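Local coordinates for iota-carrageenase (Alteromonas sp. ATCC 43554, PDB 1KTW), which hydrolyses beta-1,4 linkages within iota-carrageenan, a sulfated galactan of red algal cell walls, with inversion of the anomeric configuration, at residues G212-M217 / D238-S243; A248-P253 / R276-F281; V263-S268 / V353-A358. All blocks are in the same frame, centred on the assembly; numbering follows the deposited sequence.

Contact 1 of 3, residues G212-M217 / D238-S243; sequences GIALRM and DNIRCS. With DGS (3,6-anhydro-2-O-sulfo-alpha-D-galactopyranose), chain D.
Gly212 to Leu215 and Ile240 to Cys242 run in nearly opposite directions, 174° apart end to end, yet they do not pair as strands. The CA atoms of Ala214 and Cys242, closest across the two segments, are still 6.4 Å apart, and the backbones exchange no hydrogen bonds. What joins them is a small apolar patch. The CB of Ala214 lies 3.9 Å from CG2 of Ile240 and 3.5 Å from the carbonyl O of Arg241, and the same Ile240 methyl, anti to its backbone N, also reaches CB of Leu215. The corner is that of a parallel beta-helix, consistent with the pectate lyase-like family: the chain bends at Ala214 and Leu215 and leaves one face for the next. Beyond the bend, Arg216 turns to the bound sugar. Its chain starts extended and folds at chi3 (-72°), bringing NH1 to the sulfate O8 of DGS at 2.9 Å in a nearly straight bond (165°). Ile213 CD1 sits over the centre of one guanidinium face, 3.6 Å above the plane, while Glu218 and the Tyr191 carbonyl hold NH1 and NH2 respectively.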
loop_
_atom_site.group_PDB
_atom_site.type_symbol
_atom_site.label_atom_id
_atom_site.label_comp_id
_atom_site.label_asym_id
_atom_site.label_seq_id
_atom_site.Cartn_x
_atom_site.Cartn_y
_atom_site.Cartn_z
ATOM N N GLY A 212 9.494 1.607 -0.523
ATOM C CA GLY A 212 8.213 1.479 0.175
ATOM C C GLY A 212 7.800 0.051 0.535
ATOM O O GLY A 212 8.654 -0.762 0.894
ATOM N N ILE A 213 6.501 -0.251 0.418
ATOM C CA ILE A 213 5.953 -1.582 0.757
ATOM C C ILE A 213 5.117 -2.182 -0.396
ATOM O O ILE A 213 4.266 -1.504 -0.973
ATOM C CB ILE A 213 5.065 -1.490 2.047
ATOM C CG1 ILE A 213 5.927 -1.030 3.241
ATOM C CG2 ILE A 213 4.419 -2.836 2.354
ATOM C CD1 ILE A 213 5.150 -0.830 4.548
ATOM N N ALA A 214 5.361 -3.448 -0.736
ATOM C CA ALA A 214 4.613 -4.076 -1.827
ATOM C C ALA A 214 3.143 -4.350 -1.450
ATOM O O ALA A 214 2.240 -3.913 -2.170
ATOM C CB ALA A 214 5.301 -5.354 -2.276
ATOM N N LEU A 215 2.900 -5.079 -0.358
ATOM C CA LEU A 215 1.523 -5.349 0.112
ATOM C C LEU A 215 1.342 -4.723 1.498
ATOM O O LEU A 215 1.656 -5.342 2.538
ATOM C CB LEU A 215 1.241 -6.864 0.176
ATOM C CG LEU A 215 -0.183 -7.300 0.594
ATOM C CD1 LEU A 215 -1.248 -6.635 -0.287
ATOM C CD2 LEU A 215 -0.287 -8.835 0.475
ATOM N N ARG A 216 0.834 -3.494 1.504
ATOM C CA ARG A 216 0.635 -2.698 2.725
ATOM C C ARG A 216 -0.800 -2.807 3.250
ATOM O O ARG A 216 -1.684 -2.127 2.761
ATOM C CB ARG A 216 0.995 -1.220 2.416
ATOM C CG ARG A 216 0.869 -0.206 3.573
ATOM C CD ARG A 216 1.002 1.261 3.057
ATOM N NE ARG A 216 2.372 1.616 2.656
ATOM C CZ ARG A 216 3.291 2.144 3.469
ATOM N NH1 ARG A 216 3.010 2.391 4.749
ATOM N NH2 ARG A 216 4.495 2.427 2.999
ATOM N N MET A 217 -1.022 -3.676 4.241
ATOM C CA MET A 217 -2.359 -3.854 4.814
ATOM C C MET A 217 -2.510 -2.935 6.034
ATOM O O MET A 217 -2.602 -3.374 7.191
ATOM C CB MET A 217 -2.594 -5.347 5.142
ATOM C CG MET A 217 -2.665 -6.225 3.846
ATOM S SD MET A 217 -2.553 -8.057 4.023
ATOM C CE MET A 217 -0.785 -8.259 4.455
ATOM N N ASP A 238 0.599 -14.652 -2.270
ATOM C CA ASP A 238 1.725 -15.558 -2.597
ATOM C C ASP A 238 2.772 -14.866 -3.483
ATOM O O ASP A 238 2.419 -14.148 -4.412
ATOM C CB ASP A 238 1.204 -16.807 -3.339
ATOM C CG ASP A 238 2.328 -17.771 -3.756
ATOM O OD1 ASP A 238 3.014 -18.332 -2.872
ATOM O OD2 ASP A 238 2.519 -17.969 -4.965
ATOM N N ASN A 239 4.049 -15.105 -3.182
ATOM C CA ASN A 239 5.174 -14.538 -3.939
ATOM C C ASN A 239 5.138 -13.013 -3.955
ATOM O O ASN A 239 4.890 -12.386 -4.999
ATOM C CB ASN A 239 5.192 -15.089 -5.378
ATOM C CG ASN A 239 6.513 -14.787 -6.107
ATOM O OD1 ASN A 239 7.548 -14.582 -5.471
ATOM N ND2 ASN A 239 6.478 -14.780 -7.443
ATOM N N ILE A 240 5.389 -12.428 -2.787
ATOM C CA ILE A 240 5.403 -10.976 -2.596
ATOM C C ILE A 240 6.882 -10.612 -2.315
ATOM O O ILE A 240 7.519 -11.210 -1.437
ATOM C CB ILE A 240 4.507 -10.573 -1.381
ATOM C CG1 ILE A 240 3.107 -11.210 -1.522
ATOM C CG2 ILE A 240 4.368 -9.047 -1.299
ATOM C CD1 ILE A 240 2.318 -10.798 -2.811
ATOM N N ARG A 241 7.414 -9.635 -3.049
ATOM C CA ARG A 241 8.833 -9.252 -2.925
ATOM C C ARG A 241 9.089 -7.751 -2.750
ATOM O O ARG A 241 8.303 -6.926 -3.235
ATOM C CB ARG A 241 9.589 -9.741 -4.168
ATOM C CG ARG A 241 9.266 -11.190 -4.555
ATOM C CD ARG A 241 10.072 -11.708 -5.765
ATOM N NE ARG A 241 9.732 -11.080 -7.049
ATOM C CZ ARG A 241 8.522 -11.087 -7.616
ATOM N NH1 ARG A 241 7.497 -11.684 -7.027
ATOM N NH2 ARG A 241 8.340 -10.499 -8.793
ATOM N N CYS A 242 10.207 -7.424 -2.080
ATOM C CA CYS A 242 10.655 -6.040 -1.800
ATOM C C CYS A 242 12.152 -5.904 -2.170
ATOM O O CYS A 242 12.919 -6.863 -2.029
ATOM C CB CYS A 242 10.518 -5.696 -0.283
ATOM S SG CYS A 242 11.325 -4.110 0.239
ATOM N N SER A 243 12.558 -4.734 -2.658
ATOM C CA SER A 243 13.983 -4.476 -2.942
ATOM C C SER A 243 14.223 -3.006 -2.605
ATOM O O SER A 243 13.417 -2.145 -2.970
ATOM C CB SER A 243 14.355 -4.784 -4.415
ATOM O OG SER A 243 13.695 -3.913 -5.318
HETATM C C1 DGS D . 4.450 6.412 10.253
HETATM C C2 DGS D . 4.552 5.238 9.269
HETATM C C3 DGS D . 3.140 4.805 8.840
HETATM C C4 DGS D . 2.422 5.963 8.188
HETATM C C5 DGS D . 2.183 6.824 9.407
HETATM C C6 DGS D . 1.730 5.750 10.417
HETATM O O2 DGS D . 5.492 5.580 8.219
HETATM O O3 DGS D . 2.411 4.523 10.057
HETATM O O4 DGS D . 1.187 5.499 7.654
HETATM O O5 DGS D . 3.466 7.379 9.823
HETATM O O7 DGS D . 6.848 5.073 6.172
HETATM O O8 DGS D . 4.690 3.887 6.514
HETATM O O9 DGS D . 6.509 3.352 7.835
HETATM S S DGS D . 5.894 4.493 7.123
#

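Contact 2 of 3, residues A248-P253 / R276-F281; sequences AVMFGP and RSDSGF. With DGS (3,6-anhydro-2-O-sulfo-alpha-D-galactopyranose), chain D.
Met250 and Arg276 lie side by side and point the same way from neighbouring parallel strands, and the end of the methionine comes to rest over the guanidinium. The arginine is extended from CG to NE. Met250 instead bends at chi2 (-94°), which carries CE across one guanidinium face, 4.0 Å from NH2. The same methyl meets the carboxylate of Asp278, 3.6 Å from OD2, the two side chains crossing at a slant. Arginine and aspartate face each other side-on in a two-nitrogen salt bridge: NE reaches OD1 at 2.9 Å almost straight (173°), and NH2 uses the syn lone pair of OD2, also at 2.9 Å. The remaining edge of the guanidinium turns to the sulfate of DGS, where O9 receives NH1 at 3.0 Å and a longer bond from NH2 at 3.3 Å. The next pair along the strands points to the other side of the sheet, Ser277 OG lying 3.6 Å from CD1 of Phe251. The strands themselves belong to one face of the beta-helix and are joined by three backbone bonds, the last from Asp278 N to Phe251 O at 2.8 Å. A leucine in place of Arg276 would probably leave Asp278 without its charged mate and sulfate O9 without both of these donors. The chemistry is thus consistent with a second-shell carboxylate that holds the rotation of a sulfate-binding arginine, with the methionine methyl backing the flat group.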
loop_
_atom_site.group_PDB
_atom_site.type_symbol
_atom_site.label_atom_id
_atom_site.label_comp_id
_atom_site.label_asym_id
_atom_site.label_seq_id
_atom_site.Cartn_x
_atom_site.Cartn_y
_atom_site.Cartn_z
ATOM N N ALA A 248 8.314 -6.266 2.385
ATOM C CA ALA A 248 7.502 -6.842 1.314
ATOM C C ALA A 248 6.046 -6.918 1.771
ATOM O O ALA A 248 5.137 -6.578 1.009
ATOM C CB ALA A 248 8.007 -8.248 0.952
ATOM N N VAL A 249 5.834 -7.372 3.011
ATOM C CA VAL A 249 4.485 -7.520 3.587
ATOM C C VAL A 249 4.368 -6.803 4.940
ATOM O O VAL A 249 5.210 -7.005 5.837
ATOM C CB VAL A 249 4.139 -9.028 3.795
ATOM C CG1 VAL A 249 2.784 -9.173 4.509
ATOM C CG2 VAL A 249 4.116 -9.749 2.448
ATOM N N MET A 250 3.313 -6.006 5.109
ATOM C CA MET A 250 3.119 -5.256 6.355
ATOM C C MET A 250 1.678 -5.216 6.881
ATOM O O MET A 250 0.736 -5.008 6.113
ATOM C CB MET A 250 3.626 -3.813 6.163
ATOM C CG MET A 250 3.434 -2.889 7.359
ATOM S SD MET A 250 1.897 -1.909 7.284
ATOM C CE MET A 250 2.405 -0.479 8.259
ATOM N N PHE A 251 1.530 -5.412 8.195
ATOM C CA PHE A 251 0.224 -5.365 8.869
ATOM C C PHE A 251 0.197 -4.153 9.818
ATOM O O PHE A 251 1.093 -3.998 10.655
ATOM C CB PHE A 251 -0.020 -6.660 9.685
ATOM C CG PHE A 251 0.047 -7.937 8.866
ATOM C CD1 PHE A 251 1.265 -8.609 8.677
ATOM C CD2 PHE A 251 -1.105 -8.468 8.285
ATOM C CE1 PHE A 251 1.327 -9.791 7.922
ATOM C CE2 PHE A 251 -1.061 -9.644 7.527
ATOM C CZ PHE A 251 0.163 -10.311 7.341
ATOM N N GLY A 252 -0.811 -3.292 9.673
ATOM C CA GLY A 252 -0.957 -2.109 10.521
ATOM C C GLY A 252 -2.441 -1.758 10.604
ATOM O O GLY A 252 -2.936 -0.974 9.806
ATOM N N PRO A 253 -3.172 -2.289 11.596
ATOM C CA PRO A 253 -4.612 -2.029 11.734
ATOM C C PRO A 253 -5.119 -0.678 12.226
ATOM O O PRO A 253 -6.303 -0.367 12.054
ATOM C CB PRO A 253 -5.062 -3.160 12.646
ATOM C CG PRO A 253 -3.896 -3.257 13.603
ATOM C CD PRO A 253 -2.686 -3.162 12.683
ATOM N N ARG A 276 6.729 -7.093 8.371
ATOM C CA ARG A 276 6.594 -6.110 9.455
ATOM C C ARG A 276 5.154 -6.075 10.002
ATOM O O ARG A 276 4.193 -6.079 9.228
ATOM C CB ARG A 276 6.978 -4.702 8.957
ATOM C CG ARG A 276 6.583 -3.546 9.901
ATOM C CD ARG A 276 7.069 -2.166 9.365
ATOM N NE ARG A 276 6.315 -1.046 9.942
ATOM C CZ ARG A 276 6.402 0.225 9.540
ATOM N NH1 ARG A 276 7.229 0.578 8.550
ATOM N NH2 ARG A 276 5.625 1.141 10.103
ATOM N N SER A 277 5.013 -6.025 11.327
ATOM C CA SER A 277 3.695 -5.969 11.980
ATOM C C SER A 277 3.700 -4.870 13.049
ATOM O O SER A 277 4.545 -4.887 13.946
ATOM C CB SER A 277 3.339 -7.323 12.634
ATOM O OG SER A 277 3.236 -8.375 11.668
ATOM N N ASP A 278 2.769 -3.919 12.943
ATOM C CA ASP A 278 2.660 -2.796 13.887
ATOM C C ASP A 278 1.502 -3.029 14.871
ATOM O O ASP A 278 0.530 -3.740 14.569
ATOM C CB ASP A 278 2.366 -1.465 13.156
ATOM C CG ASP A 278 3.547 -0.927 12.333
ATOM O OD1 ASP A 278 4.624 -1.544 12.298
ATOM O OD2 ASP A 278 3.384 0.145 11.709
ATOM N N SER A 279 1.588 -2.425 16.046
ATOM C CA SER A 279 0.496 -2.551 17.013
ATOM C C SER A 279 -0.701 -1.726 16.519
ATOM O O SER A 279 -0.552 -0.835 15.685
ATOM C CB SER A 279 0.932 -2.006 18.381
ATOM O OG SER A 279 -0.170 -1.831 19.260
ATOM N N GLY A 280 -1.888 -2.045 17.018
ATOM C CA GLY A 280 -3.047 -1.246 16.683
ATOM C C GLY A 280 -2.914 -0.045 17.616
ATOM O O GLY A 280 -2.223 -0.133 18.640
ATOM N N PHE A 281 -3.519 1.084 17.275
ATOM C CA PHE A 281 -3.440 2.258 18.138
ATOM C C PHE A 281 -4.508 3.290 17.824
ATOM O O PHE A 281 -5.140 3.253 16.766
ATOM C CB PHE A 281 -2.044 2.901 18.058
ATOM C CG PHE A 281 -1.562 3.146 16.660
ATOM C CD1 PHE A 281 -2.147 4.130 15.869
ATOM C CD2 PHE A 281 -0.513 2.397 16.136
ATOM C CE1 PHE A 281 -1.692 4.368 14.570
ATOM C CE2 PHE A 281 -0.044 2.623 14.833
ATOM C CZ PHE A 281 -0.635 3.613 14.047
HETATM C C1 DGS D . 4.450 6.412 10.253
HETATM C C2 DGS D . 4.552 5.238 9.269
HETATM C C3 DGS D . 3.140 4.805 8.840
HETATM C C4 DGS D . 2.422 5.963 8.188
HETATM C C5 DGS D . 2.183 6.824 9.407
HETATM C C6 DGS D . 1.730 5.750 10.417
HETATM O O2 DGS D . 5.492 5.580 8.219
HETATM O O3 DGS D . 2.411 4.523 10.057
HETATM O O4 DGS D . 1.187 5.499 7.654
HETATM O O5 DGS D . 3.466 7.379 9.823
HETATM O O7 DGS D . 6.848 5.073 6.172
HETATM O O8 DGS D . 4.690 3.887 6.514
HETATM O O9 DGS D . 6.509 3.352 7.835
HETATM S S DGS D . 5.894 4.493 7.123
#

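Contact 3 of 3, residues V263-S268 / V353-A358; sequences VTNVSS and VFDVTA
Asn265 lies alongside Asp355, the two side chains pointing the same way with amide and carboxylate planes only 22° apart. OD1 of Asn265 is 3.8 Å from both CB and OD2 of Asp355, so the flat groups lie nearly parallel alongside each other and are not bonded to each other; Asn265 ND2 goes to Asp238 and Asp355 OD1 to Asn425. In both residues CG stands anti to the carbonyl carbon (chi1 -63° and -52°), and both backbones have positive phi. Asparagines recurring at the same bend in successive coils are familiar in parallel beta-helices; here an aspartate takes one of the places, and the bend shifts the bonding pattern. Phe354 N donates to Val263 O and its own carbonyl accepts Asn265 N; then Asp355 O takes Val266 N at 2.9 Å, and the usual alternation resumes at once, Val266 O accepting Thr357 N and Thr357 O accepting Ser268 N. Val263, Val266 and Ser268 share a side of the sheet with Val353, Val356 and Ala358. There CG2 of Val266 meets CG1 of Val353 at 3.9 Å, the two valines at about a right angle, and OG of Ser268 rests 3.6 Å from CB of Ala358. On the other side, the Phe354 ring offers its edge to Val263 O, 3.7 Å from CD1, and slants past the Thr264 methyl; it stacks against Phe424 of the next strand. A water donates to Val266 O at 2.9 Å and is hydrogen-bonded to Thr357 OG1. Consecutive coils are therefore held by backbone bonds, by apolar contact on the valine side, and at the bend by polar groups that lie side by side while finding their hydrogen-bond partners in the neighbouring coils, Asn265 in the one before and Asp355 in the one after.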
loop_
_atom_site.group_PDB
_atom_site.type_symbol
_atom_site.label_atom_id
_atom_site.label_comp_id
_atom_site.label_asym_id
_atom_site.label_seq_id
_atom_site.Cartn_x
_atom_site.Cartn_y
_atom_site.Cartn_z
ATOM N N VAL A 263 -0.353 -15.780 4.020
ATOM C CA VAL A 263 0.700 -15.391 3.063
ATOM C C VAL A 263 1.761 -16.482 2.892
ATOM O O VAL A 263 2.208 -17.078 3.882
ATOM C CB VAL A 263 1.415 -14.094 3.528
ATOM C CG1 VAL A 263 2.467 -13.655 2.484
ATOM C CG2 VAL A 263 0.381 -12.978 3.769
ATOM N N THR A 264 2.157 -16.756 1.645
ATOM C CA THR A 264 3.206 -17.751 1.362
ATOM C C THR A 264 4.295 -17.178 0.430
ATOM O O THR A 264 3.998 -16.376 -0.455
ATOM C CB THR A 264 2.629 -19.047 0.688
ATOM O OG1 THR A 264 1.849 -18.691 -0.468
ATOM C CG2 THR A 264 1.756 -19.850 1.685
ATOM N N ASN A 265 5.549 -17.588 0.644
ATOM C CA ASN A 265 6.677 -17.165 -0.193
ATOM C C ASN A 265 6.970 -15.664 -0.251
ATOM O O ASN A 265 6.708 -15.000 -1.268
ATOM C CB ASN A 265 6.487 -17.713 -1.619
ATOM C CG ASN A 265 6.487 -19.228 -1.652
ATOM O OD1 ASN A 265 7.410 -19.863 -1.127
ATOM N ND2 ASN A 265 5.454 -19.819 -2.260
ATOM N N VAL A 266 7.529 -15.138 0.838
ATOM C CA VAL A 266 7.885 -13.712 0.929
ATOM C C VAL A 266 9.410 -13.585 0.818
ATOM O O VAL A 266 10.129 -14.360 1.442
ATOM C CB VAL A 266 7.460 -13.111 2.300
ATOM C CG1 VAL A 266 7.670 -11.606 2.311
ATOM C CG2 VAL A 266 6.016 -13.426 2.585
ATOM N N SER A 267 9.902 -12.618 0.035
ATOM C CA SER A 267 11.353 -12.421 -0.099
ATOM C C SER A 267 11.723 -10.948 -0.198
ATOM O O SER A 267 10.893 -10.114 -0.586
ATOM C CB SER A 267 11.907 -13.168 -1.327
ATOM O OG SER A 267 11.361 -12.675 -2.541
ATOM N N SER A 268 12.963 -10.626 0.185
ATOM C CA SER A 268 13.461 -9.253 0.118
ATOM C C SER A 268 14.980 -9.190 -0.128
ATOM O O SER A 268 15.717 -10.139 0.189
ATOM C CB SER A 268 13.119 -8.486 1.414
ATOM O OG SER A 268 13.773 -9.011 2.572
ATOM N N VAL A 353 2.194 -16.652 8.063
ATOM C CA VAL A 353 3.121 -16.370 6.954
ATOM C C VAL A 353 4.133 -17.526 6.817
ATOM O O VAL A 353 4.910 -17.785 7.751
ATOM C CB VAL A 353 3.907 -15.032 7.223
ATOM C CG1 VAL A 353 4.820 -14.709 6.043
ATOM C CG2 VAL A 353 2.931 -13.882 7.469
ATOM N N PHE A 354 4.138 -18.200 5.662
ATOM C CA PHE A 354 5.030 -19.346 5.417
ATOM C C PHE A 354 6.142 -19.128 4.366
ATOM O O PHE A 354 5.854 -18.750 3.224
ATOM C CB PHE A 354 4.225 -20.579 4.949
ATOM C CG PHE A 354 3.067 -20.967 5.849
ATOM C CD1 PHE A 354 1.865 -20.263 5.819
ATOM C CD2 PHE A 354 3.154 -22.094 6.661
ATOM C CE1 PHE A 354 0.756 -20.680 6.587
ATOM C CE2 PHE A 354 2.055 -22.520 7.434
ATOM C CZ PHE A 354 0.854 -21.813 7.391
ATOM N N ASP A 355 7.388 -19.425 4.743
ATOM C CA ASP A 355 8.556 -19.319 3.859
ATOM C C ASP A 355 8.988 -17.885 3.561
ATOM O O ASP A 355 8.567 -17.290 2.562
ATOM C CB ASP A 355 8.313 -20.062 2.541
ATOM C CG ASP A 355 7.847 -21.503 2.754
ATOM O OD1 ASP A 355 8.440 -22.213 3.602
ATOM O OD2 ASP A 355 6.886 -21.922 2.066
ATOM N N VAL A 356 9.855 -17.371 4.430
ATOM C CA VAL A 356 10.390 -16.004 4.368
ATOM C C VAL A 356 11.915 -16.000 4.138
ATOM O O VAL A 356 12.655 -16.676 4.868
ATOM C CB VAL A 356 10.078 -15.273 5.701
ATOM C CG1 VAL A 356 10.630 -13.866 5.682
ATOM C CG2 VAL A 356 8.561 -15.258 5.939
ATOM N N THR A 357 12.382 -15.250 3.136
ATOM C CA THR A 357 13.819 -15.171 2.837
ATOM C C THR A 357 14.284 -13.710 2.696
ATOM O O THR A 357 13.804 -12.989 1.820
ATOM C CB THR A 357 14.153 -15.910 1.523
ATOM O OG1 THR A 357 13.643 -17.247 1.588
ATOM C CG2 THR A 357 15.657 -15.947 1.282
ATOM N N ALA A 358 15.215 -13.288 3.553
ATOM C CA ALA A 358 15.737 -11.921 3.518
ATOM C C ALA A 358 17.231 -11.873 3.178
ATOM O O ALA A 358 18.057 -12.488 3.870
ATOM C CB ALA A 358 15.477 -11.225 4.870
HETATM O O HOH W 1 8.249 -22.128 -0.901
HETATM O O HOH W 2 10.812 -17.096 0.632
#

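Overall arrangement
The three contacts sample adjoining coils of one beta-helix, at a corner, on the face that carries strands 216-218 to 275-277, and on another face. Contacts 1 and 2 have centres about 13 Å apart and are stitched by the backbone: Met217 N lies 2.9 Å from Met250 O, and Leu215 N 3.0 Å from Ala248 O. They converge on one sulfate of DGS, of which Arg216 and Arg276 bind separate oxygens, with Glu218 and Lys367 also bonding the sugar. Contact 3 lies away from the sugar, its centre about 10 Å from that of contact 1 and about 16 Å from that of contact 2. Inside, Ala248 CB meets Val266 CG1 at 3.6 Å; Asp238 ties contact 3 to contact 1.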